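Local coordinates for protein thiamine phosphate pyrophosphorylase (Bacteroides thetaiotaomicron VPI-5482, PDB 3CEU) that probably acts as a thiamine-phosphate diphosphorylase, joining the pyrimidine and thiazole halves of thiamine phosphate in thiamine diphosphate biosynthesis, at residues L3-T8 against E192-L197; F12-K17 against Q185-V190; I18-F23 against T47-K52. All blocks are in the same frame, centred on the assembly; numbering follows the deposited sequence.

In the fold
The chain is a TIM barrel: eight parallel strands in sequence order, closed into a cylinder and wrapped by helices. Contacts 1 and 2 join the first and last parts of the barrel; contact 3 joins its first two outer helices. Contact 1 sets the first strand against the last helix, 188-201. Contact 2 joins the start of that helix to the start of helix 15-24, about 13 Å from contact 1 between centres. Contact 3 continues along helix 15-24 to the residues just beyond helix 39-48, about 12 Å from contact 2. Ile18 touches Tyr187, and Leu22 packs on Phe194, so helix 15-24 ties all three together. Contact 1 is buried; contact 2 is at the surface.

Contact 1: L3-T8 against E192-L197; sequences LIVVTT and EHFKKL
Leu3 reaches from the first strand into the angle between Phe194 and Leu197, one helical turn apart on helix 188-201. The contact is wholly apolar, and no hydrogen bond crosses it. One methyl of Leu3 does most of the touching. Its CD2 lies 3.8 Å from CE2 of Phe194. The same CD2 lies 3.8 Å from CB of Leu197, so the methyl meets the root of that leucine, and the two side chains cross at about a right angle. Leu3 has CG anti to the backbone N (chi1 -178°), which carries its branch out from the strand to the helix.

Val5 makes the second, looser aromatic contact. It points to the same side of the strand as Leu3, two residues on. Its CG2 is 4.3 Å from CE2 of Phe194, so both aliphatic groups converge on one ring carbon. Both approach the ring obliquely.

The helix is bonded internally, with Leu197 N donating to His193 O at 3.1 Å, while the strand bonds to its neighbours in the sheet. The strand and helix axes come within 10.7 Å, and their directions are 147° apart, nearer antiparallel than parallel.

All four touching residues are buried. The strand is held in the sheet by backbone bonds from Val5 to Ile29 and His31 on one flank and from Ile4 to Ala169 and Val171 on the other. Helix 173-176 adds Leu175 and Trp176 against Val5, while Leu22 of helix 15-24 packs on Phe194. Thus the last helix lies on the outside of the barrel at its first strand, where the sheet closes.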
loop_
_atom_site.group_PDB
_atom_site.type_symbol
_atom_site.label_atom_id
_atom_site.label_comp_id
_atom_site.label_asym_id
_atom_site.label_seq_id
_atom_site.Cartn_x
_atom_site.Cartn_y
_atom_site.Cartn_z
ATOM N N LEU A 3 3.342 5.437 -4.829
ATOM C CA LEU A 3 3.795 5.220 -3.464
ATOM C C LEU A 3 2.572 4.851 -2.625
ATOM O O LEU A 3 1.758 5.707 -2.278
ATOM C CB LEU A 3 4.458 6.487 -2.908
ATOM C CG LEU A 3 5.014 6.367 -1.485
ATOM C CD1 LEU A 3 5.972 5.181 -1.423
ATOM C CD2 LEU A 3 5.715 7.652 -1.076
ATOM N N ILE A 4 2.449 3.565 -2.313
ATOM C CA ILE A 4 1.324 3.053 -1.540
ATOM C C ILE A 4 1.681 2.913 -0.069
ATOM O O ILE A 4 2.767 2.434 0.279
ATOM C CB ILE A 4 0.880 1.671 -2.069
ATOM C CG1 ILE A 4 0.566 1.767 -3.568
ATOM C CG2 ILE A 4 -0.334 1.181 -1.304
ATOM C CD1 ILE A 4 0.456 0.424 -4.264
ATOM N N VAL A 5 0.757 3.340 0.789
ATOM C CA VAL A 5 0.936 3.269 2.240
ATOM C C VAL A 5 -0.073 2.307 2.866
ATOM O O VAL A 5 -1.263 2.375 2.567
ATOM C CB VAL A 5 0.725 4.658 2.920
ATOM C CG1 VAL A 5 0.711 4.493 4.442
ATOM C CG2 VAL A 5 1.829 5.631 2.505
ATOM N N VAL A 6 0.399 1.405 3.724
ATOM C CA VAL A 6 -0.512 0.496 4.406
ATOM C C VAL A 6 -0.684 1.038 5.826
ATOM O O VAL A 6 0.290 1.486 6.446
ATOM C CB VAL A 6 0.036 -0.956 4.503
ATOM C CG1 VAL A 6 -1.010 -1.849 5.158
ATOM C CG2 VAL A 6 0.395 -1.494 3.131
ATOM N N THR A 7 -1.921 1.024 6.323
ATOM C CA THR A 7 -2.212 1.494 7.677
ATOM C C THR A 7 -1.534 0.561 8.667
ATOM O O THR A 7 -0.878 -0.404 8.287
ATOM C CB THR A 7 -3.713 1.421 8.035
ATOM O OG1 THR A 7 -4.122 0.047 8.031
ATOM C CG2 THR A 7 -4.564 2.215 7.064
ATOM N N THR A 8 -1.717 0.863 9.945
ATOM C CA THR A 8 -1.192 0.045 11.031
ATOM C C THR A 8 -2.255 -1.020 11.316
ATOM O O THR A 8 -3.445 -0.792 11.075
ATOM C CB THR A 8 -0.998 0.883 12.299
ATOM O OG1 THR A 8 -2.103 1.782 12.443
ATOM C CG2 THR A 8 0.290 1.673 12.228
ATOM N N GLU A 192 6.350 14.885 7.108
ATOM C CA GLU A 192 7.577 15.335 6.475
ATOM C C GLU A 192 8.311 14.174 5.829
ATOM O O GLU A 192 8.872 14.303 4.737
ATOM C CB GLU A 192 8.479 16.049 7.492
ATOM C CG GLU A 192 7.826 17.286 8.094
ATOM C CD GLU A 192 8.756 18.076 8.994
ATOM O OE1 GLU A 192 9.569 18.865 8.476
ATOM O OE2 GLU A 192 8.678 17.906 10.228
ATOM N N HIS A 193 8.297 13.028 6.495
ATOM C CA HIS A 193 8.982 11.854 5.963
ATOM C C HIS A 193 8.254 11.299 4.731
ATOM O O HIS A 193 8.885 10.711 3.849
ATOM C CB HIS A 193 9.094 10.782 7.042
ATOM C CG HIS A 193 9.897 9.594 6.628
ATOM N ND1 HIS A 193 11.251 9.665 6.380
ATOM C CD2 HIS A 193 9.525 8.321 6.366
ATOM C CE1 HIS A 193 11.677 8.480 5.975
ATOM N NE2 HIS A 193 10.651 7.651 5.957
ATOM N N PHE A 194 6.935 11.494 4.662
ATOM C CA PHE A 194 6.160 11.019 3.512
ATOM C C PHE A 194 6.524 11.846 2.276
ATOM O O PHE A 194 6.754 11.296 1.197
ATOM C CB PHE A 194 4.652 11.127 3.776
ATOM C CG PHE A 194 3.805 10.901 2.543
ATOM C CD1 PHE A 194 3.250 11.976 1.857
ATOM C CD2 PHE A 194 3.617 9.619 2.033
ATOM C CE1 PHE A 194 2.523 11.779 0.669
ATOM C CE2 PHE A 194 2.892 9.407 0.847
ATOM C CZ PHE A 194 2.347 10.486 0.164
ATOM N N LYS A 195 6.575 13.166 2.452
ATOM C CA LYS A 195 6.918 14.072 1.367
ATOM C C LYS A 195 8.299 13.719 0.833
ATOM O O LYS A 195 8.548 13.782 -0.381
ATOM C CB LYS A 195 6.930 15.525 1.842
ATOM C CG LYS A 195 5.577 16.097 2.224
ATOM C CD LYS A 195 5.702 17.597 2.441
ATOM C CE LYS A 195 4.376 18.234 2.774
ATOM N NZ LYS A 195 4.479 19.727 2.768
ATOM N N LYS A 196 9.206 13.356 1.736
ATOM C CA LYS A 196 10.547 12.987 1.308
ATOM C C LYS A 196 10.447 11.744 0.411
ATOM O O LYS A 196 10.964 11.746 -0.700
ATOM C CB LYS A 196 11.438 12.712 2.526
ATOM C CG LYS A 196 12.841 12.232 2.170
ATOM C CD LYS A 196 13.587 11.678 3.389
ATOM C CE LYS A 196 14.102 12.786 4.305
ATOM N NZ LYS A 196 14.938 12.260 5.428
ATOM N N LEU A 197 9.754 10.703 0.872
ATOM C CA LEU A 197 9.627 9.488 0.085
ATOM C C LEU A 197 8.905 9.739 -1.239
ATOM O O LEU A 197 9.228 9.128 -2.258
ATOM C CB LEU A 197 8.891 8.404 0.880
ATOM C CG LEU A 197 9.490 7.997 2.240
ATOM C CD1 LEU A 197 8.593 6.948 2.914
ATOM C CD2 LEU A 197 10.900 7.428 2.049
#

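Contact 2: F12-K17 against Q185-V190; sequences FVEEDK and QNYLAV
Tyr187 meets Glu14 and Lys17 with its ring and hydroxyl, at the starts of helices 188-201 and 15-24. Its CB points toward segment 12-17. The first torsion, 47°, puts CG between the backbone N and the carbonyl carbon and sends the ring across to the other helix. At the root of the ring, CG packs 3.5 Å from CG1 of Ile18. Along one side, CD1 and CE1 each lie 4.1 Å from OE2 of Glu14. The carboxylate oxygen comes to the ring edge, near its plane, with the two flat groups turned 74° apart. Farther out, CZ is 4.0 Å from CB of Lys17. At the tip, OH is 3.4 Å from that same CB. The lysine meets the phenol through the base of its chain, which crosses the tyrosine at about a right angle, while the rest of the chain, bent at chi2, carries the amine off from the tyrosine.

The neighbouring backbone is turned into its helix by an Asx turn. Leu188 N donates to Asn186 OD1 at 2.9 Å, in the carbonyl plane and on a lone pair. Across from it, a type II turn from Phe12 to Glu15 leads into helix 15-24.

No hydrogen bond or salt bridge crosses between the segments. Glu14 packs beside the CD1/CE1 edge and Lys17 at the hydroxyl end. The carboxylate at the ring edge is in a place where the weakly positive C-H groups would probably favour it.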
loop_
_atom_site.group_PDB
_atom_site.type_symbol
_atom_site.label_atom_id
_atom_site.label_comp_id
_atom_site.label_asym_id
_atom_site.label_seq_id
_atom_site.Cartn_x
_atom_site.Cartn_y
_atom_site.Cartn_z
ATOM N N PHE A 12 -5.928 3.822 16.227
ATOM C CA PHE A 12 -5.407 4.775 17.204
ATOM C C PHE A 12 -5.911 6.193 16.940
ATOM O O PHE A 12 -6.134 6.578 15.791
ATOM C CB PHE A 12 -3.869 4.755 17.231
ATOM C CG PHE A 12 -3.222 5.214 15.956
ATOM C CD1 PHE A 12 -3.110 4.357 14.863
ATOM C CD2 PHE A 12 -2.709 6.505 15.851
ATOM C CE1 PHE A 12 -2.495 4.775 13.690
ATOM C CE2 PHE A 12 -2.091 6.937 14.682
ATOM C CZ PHE A 12 -1.984 6.071 13.598
ATOM N N VAL A 13 -6.099 6.961 18.012
ATOM C CA VAL A 13 -6.587 8.333 17.905
ATOM C C VAL A 13 -5.667 9.176 17.038
ATOM O O VAL A 13 -4.445 9.012 17.074
ATOM C CB VAL A 13 -6.688 9.006 19.288
ATOM C CG1 VAL A 13 -7.803 8.376 20.093
ATOM C CG2 VAL A 13 -5.357 8.877 20.020
ATOM N N GLU A 14 -6.260 10.085 16.271
ATOM C CA GLU A 14 -5.505 10.958 15.379
ATOM C C GLU A 14 -5.144 10.283 14.056
ATOM O O GLU A 14 -4.677 10.945 13.126
ATOM C CB GLU A 14 -4.238 11.471 16.075
ATOM C CG GLU A 14 -4.501 12.662 16.990
ATOM C CD GLU A 14 -3.265 13.120 17.736
ATOM O OE1 GLU A 14 -2.823 12.402 18.662
ATOM O OE2 GLU A 14 -2.738 14.200 17.394
ATOM N N GLU A 15 -5.378 8.974 13.971
ATOM C CA GLU A 15 -5.083 8.215 12.755
ATOM C C GLU A 15 -5.806 8.812 11.539
ATOM O O GLU A 15 -5.229 8.904 10.451
ATOM C CB GLU A 15 -5.501 6.748 12.922
ATOM C CG GLU A 15 -5.076 5.856 11.759
ATOM C CD GLU A 15 -5.613 4.429 11.852
ATOM O OE1 GLU A 15 -5.199 3.598 11.016
ATOM O OE2 GLU A 15 -6.441 4.139 12.744
ATOM N N ASP A 16 -7.061 9.218 11.731
ATOM C CA ASP A 16 -7.843 9.805 10.652
ATOM C C ASP A 16 -7.236 11.129 10.178
ATOM O O ASP A 16 -7.248 11.437 8.984
ATOM C CB ASP A 16 -9.297 10.025 11.096
ATOM C CG ASP A 16 -9.458 11.209 12.042
ATOM O OD1 ASP A 16 -8.852 11.200 13.130
ATOM O OD2 ASP A 16 -10.194 12.149 11.693
ATOM N N LYS A 17 -6.704 11.905 11.118
ATOM C CA LYS A 17 -6.085 13.194 10.798
ATOM C C LYS A 17 -4.804 12.970 10.021
ATOM O O LYS A 17 -4.522 13.650 9.036
ATOM C CB LYS A 17 -5.730 13.966 12.073
ATOM C CG LYS A 17 -6.834 14.844 12.653
ATOM C CD LYS A 17 -7.987 14.045 13.221
ATOM C CE LYS A 17 -8.893 14.941 14.060
ATOM N NZ LYS A 17 -8.176 15.461 15.270
ATOM N N GLN A 185 4.219 15.270 20.303
ATOM C CA GLN A 185 3.240 16.333 20.434
ATOM C C GLN A 185 2.534 16.583 19.107
ATOM O O GLN A 185 1.581 17.363 19.029
ATOM C CB GLN A 185 3.915 17.621 20.893
ATOM C CG GLN A 185 3.172 18.319 22.005
ATOM C CD GLN A 185 3.520 17.755 23.362
ATOM O OE1 GLN A 185 4.664 17.859 23.801
ATOM N NE2 GLN A 185 2.541 17.144 24.032
ATOM N N ASN A 186 3.019 15.936 18.057
ATOM C CA ASN A 186 2.413 16.083 16.749
ATOM C C ASN A 186 2.909 15.000 15.805
ATOM O O ASN A 186 3.748 14.178 16.180
ATOM C CB ASN A 186 2.686 17.481 16.182
ATOM C CG ASN A 186 4.156 17.740 15.923
ATOM O OD1 ASN A 186 4.749 17.162 15.008
ATOM N ND2 ASN A 186 4.753 18.620 16.728
ATOM N N TYR A 187 2.367 14.985 14.592
ATOM C CA TYR A 187 2.749 13.986 13.609
ATOM C C TYR A 187 3.455 14.572 12.388
ATOM O O TYR A 187 3.366 14.042 11.276
ATOM C CB TYR A 187 1.523 13.174 13.178
ATOM C CG TYR A 187 0.292 13.987 12.850
ATOM C CD1 TYR A 187 -0.653 14.286 13.829
ATOM C CD2 TYR A 187 0.067 14.443 11.553
ATOM C CE1 TYR A 187 -1.798 15.018 13.525
ATOM C CE2 TYR A 187 -1.074 15.177 11.233
ATOM C CZ TYR A 187 -2.004 15.461 12.221
ATOM O OH TYR A 187 -3.137 16.183 11.898
ATOM N N LEU A 188 4.168 15.667 12.616
ATOM C CA LEU A 188 4.922 16.342 11.567
ATOM C C LEU A 188 5.954 15.397 10.944
ATOM O O LEU A 188 6.061 15.300 9.718
ATOM C CB LEU A 188 5.624 17.574 12.156
ATOM C CG LEU A 188 5.085 18.931 11.700
ATOM C CD1 LEU A 188 5.594 20.051 12.607
ATOM C CD2 LEU A 188 5.513 19.170 10.263
ATOM N N ALA A 189 6.711 14.705 11.796
ATOM C CA ALA A 189 7.736 13.769 11.331
ATOM C C ALA A 189 7.175 12.757 10.333
ATOM O O ALA A 189 7.858 12.355 9.392
ATOM C CB ALA A 189 8.366 13.029 12.523
ATOM N N VAL A 190 5.938 12.332 10.536
ATOM C CA VAL A 190 5.353 11.383 9.612
ATOM C C VAL A 190 5.064 12.068 8.283
ATOM O O VAL A 190 5.438 11.558 7.230
ATOM C CB VAL A 190 4.067 10.763 10.192
ATOM C CG1 VAL A 190 3.306 9.996 9.102
ATOM C CG2 VAL A 190 4.435 9.809 11.324
#

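Contact 3: I18-F23 against T47-K52; sequences IITALF and TLIPEK
Helix 15-24 and the end of helix 39-48 are neighbouring outer helices of the TIM barrel, and Thr20 and Ile19 of the first pack on Ile49 and Pro50 just beyond the second. The nearest backbones are those of Thr20 and Ile49, with CA atoms 6.0 Å apart. Thr20 uses both branches. Its OG1 lies 3.4 Å from CG2 of Ile49 and 3.6 Å from CD of Pro50. Its methyl, CG2, lies 3.8 Å from CD of Pro50, so CD of Pro50 meets both branches. The hydroxyl is bonded within its own helix, to Asp16 O. That bond fits its first torsion of -59°, which sets OG1 beside the backbone N.

Each of the two helices follows its strand in the repeating beta-alpha pattern of the barrel, with strand 29-32 between them in the chain. Ile49 is the first residue to leave helical geometry, and the chain turns there toward strand 57-59. Its CG2 also meets CG2 of Ile19 at 4.0 Å, the two side chains crossing obliquely. With a glycine in place of Thr20, Pro50 CD would probably be left without either branch to pack on, Ile49 CG2 would keep only its contact with Ile19 across the segments, and Asp16 O would lose its hydroxyl donor. On the barrel side, Ile19 reaches Leu30 and Trp176. Phe23, one turn on from Ile19, stacks its ring with Tyr53, and Ile49 O accepts a hydrogen bond from His54 NE2.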
loop_
_atom_site.group_PDB
_atom_site.type_symbol
_atom_site.label_atom_id
_atom_site.label_comp_id
_atom_site.label_asym_id
_atom_site.label_seq_id
_atom_site.Cartn_x
_atom_site.Cartn_y
_atom_site.Cartn_z
ATOM N N ILE A 18 -4.011 12.016 10.484
ATOM C CA ILE A 18 -2.764 11.740 9.819
ATOM C C ILE A 18 -3.033 11.239 8.414
ATOM O O ILE A 18 -2.377 11.672 7.471
ATOM C CB ILE A 18 -1.921 10.706 10.592
ATOM C CG1 ILE A 18 -1.624 11.229 12.001
ATOM C CG2 ILE A 18 -0.617 10.454 9.843
ATOM C CD1 ILE A 18 -0.799 10.294 12.863
ATOM N N ILE A 19 -3.997 10.330 8.266
ATOM C CA ILE A 19 -4.311 9.793 6.948
ATOM C C ILE A 19 -4.761 10.894 5.999
ATOM O O ILE A 19 -4.330 10.956 4.848
ATOM C CB ILE A 19 -5.413 8.716 7.021
ATOM C CG1 ILE A 19 -4.855 7.464 7.715
ATOM C CG2 ILE A 19 -5.929 8.390 5.601
ATOM C CD1 ILE A 19 -5.883 6.354 7.998
ATOM N N THR A 20 -5.630 11.766 6.489
ATOM C CA THR A 20 -6.142 12.857 5.678
ATOM C C THR A 20 -4.996 13.760 5.236
ATOM O O THR A 20 -4.906 14.155 4.068
ATOM C CB THR A 20 -7.170 13.643 6.481
ATOM O OG1 THR A 20 -8.225 12.754 6.869
ATOM C CG2 THR A 20 -7.742 14.787 5.652
ATOM N N ALA A 21 -4.111 14.053 6.180
ATOM C CA ALA A 21 -2.948 14.890 5.926
ATOM C C ALA A 21 -2.061 14.272 4.838
ATOM O O ALA A 21 -1.458 14.989 4.033
ATOM C CB ALA A 21 -2.151 15.075 7.229
ATOM N N LEU A 22 -1.979 12.942 4.826
ATOM C CA LEU A 22 -1.179 12.231 3.834
ATOM C C LEU A 22 -1.880 12.298 2.466
ATOM O O LEU A 22 -1.228 12.426 1.427
ATOM C CB LEU A 22 -0.962 10.763 4.264
ATOM C CG LEU A 22 -0.150 10.539 5.559
ATOM C CD1 LEU A 22 -0.352 9.130 6.105
ATOM C CD2 LEU A 22 1.317 10.785 5.277
ATOM N N PHE A 23 -3.204 12.210 2.450
ATOM C CA PHE A 23 -3.897 12.309 1.172
ATOM C C PHE A 23 -3.654 13.717 0.617
ATOM O O PHE A 23 -3.278 13.882 -0.544
ATOM C CB PHE A 23 -5.398 12.037 1.332
ATOM C CG PHE A 23 -5.755 10.570 1.297
ATOM C CD1 PHE A 23 -5.376 9.777 0.219
ATOM C CD2 PHE A 23 -6.485 9.988 2.325
ATOM C CE1 PHE A 23 -5.718 8.429 0.164
ATOM C CE2 PHE A 23 -6.833 8.636 2.278
ATOM C CZ PHE A 23 -6.448 7.860 1.195
ATOM N N THR A 47 -15.460 7.316 8.000
ATOM C CA THR A 47 -16.374 8.454 8.094
ATOM C C THR A 47 -15.640 9.775 8.343
ATOM O O THR A 47 -16.054 10.815 7.847
ATOM C CB THR A 47 -17.411 8.268 9.228
ATOM O OG1 THR A 47 -18.097 7.024 9.056
ATOM C CG2 THR A 47 -18.422 9.399 9.204
ATOM N N LEU A 48 -14.560 9.726 9.120
ATOM C CA LEU A 48 -13.768 10.915 9.439
ATOM C C LEU A 48 -12.926 11.399 8.281
ATOM O O LEU A 48 -12.609 12.587 8.190
ATOM C CB LEU A 48 -12.838 10.638 10.612
ATOM C CG LEU A 48 -13.414 10.851 12.008
ATOM C CD1 LEU A 48 -14.830 10.312 12.070
ATOM C CD2 LEU A 48 -12.512 10.151 13.033
ATOM N N ILE A 49 -12.536 10.483 7.405
ATOM C CA ILE A 49 -11.735 10.875 6.266
ATOM C C ILE A 49 -12.629 11.334 5.130
ATOM O O ILE A 49 -13.583 10.653 4.760
ATOM C CB ILE A 49 -10.823 9.723 5.788
ATOM C CG1 ILE A 49 -11.600 8.409 5.791
ATOM C CG2 ILE A 49 -9.597 9.625 6.689
ATOM C CD1 ILE A 49 -10.730 7.186 5.545
ATOM N N PRO A 50 -12.337 12.523 4.578
ATOM C CA PRO A 50 -13.056 13.165 3.474
ATOM C C PRO A 50 -13.464 12.197 2.382
ATOM O O PRO A 50 -12.628 11.465 1.856
ATOM C CB PRO A 50 -12.051 14.195 2.974
ATOM C CG PRO A 50 -11.426 14.649 4.236
ATOM C CD PRO A 50 -11.187 13.347 4.992
ATOM N N GLU A 51 -14.751 12.213 2.043
ATOM C CA GLU A 51 -15.322 11.338 1.019
ATOM C C GLU A 51 -14.466 11.262 -0.245
ATOM O O GLU A 51 -14.224 10.179 -0.772
ATOM C CB GLU A 51 -16.723 11.828 0.623
ATOM C CG GLU A 51 -17.557 12.420 1.766
ATOM C CD GLU A 51 -18.871 13.058 1.288
ATOM O OE1 GLU A 51 -19.844 12.318 1.019
ATOM O OE2 GLU A 51 -18.924 14.305 1.177
ATOM N N LYS A 52 -14.016 12.419 -0.720
ATOM C CA LYS A 52 -13.226 12.491 -1.938
ATOM C C LYS A 52 -11.963 11.641 -1.962
ATOM O O LYS A 52 -11.404 11.397 -3.034
ATOM C CB LYS A 52 -12.869 13.935 -2.249
ATOM C CG LYS A 52 -11.941 14.606 -1.268
ATOM C CD LYS A 52 -11.746 16.046 -1.716
ATOM C CE LYS A 52 -10.504 16.677 -1.138
ATOM N NZ LYS A 52 -10.237 17.955 -1.852
#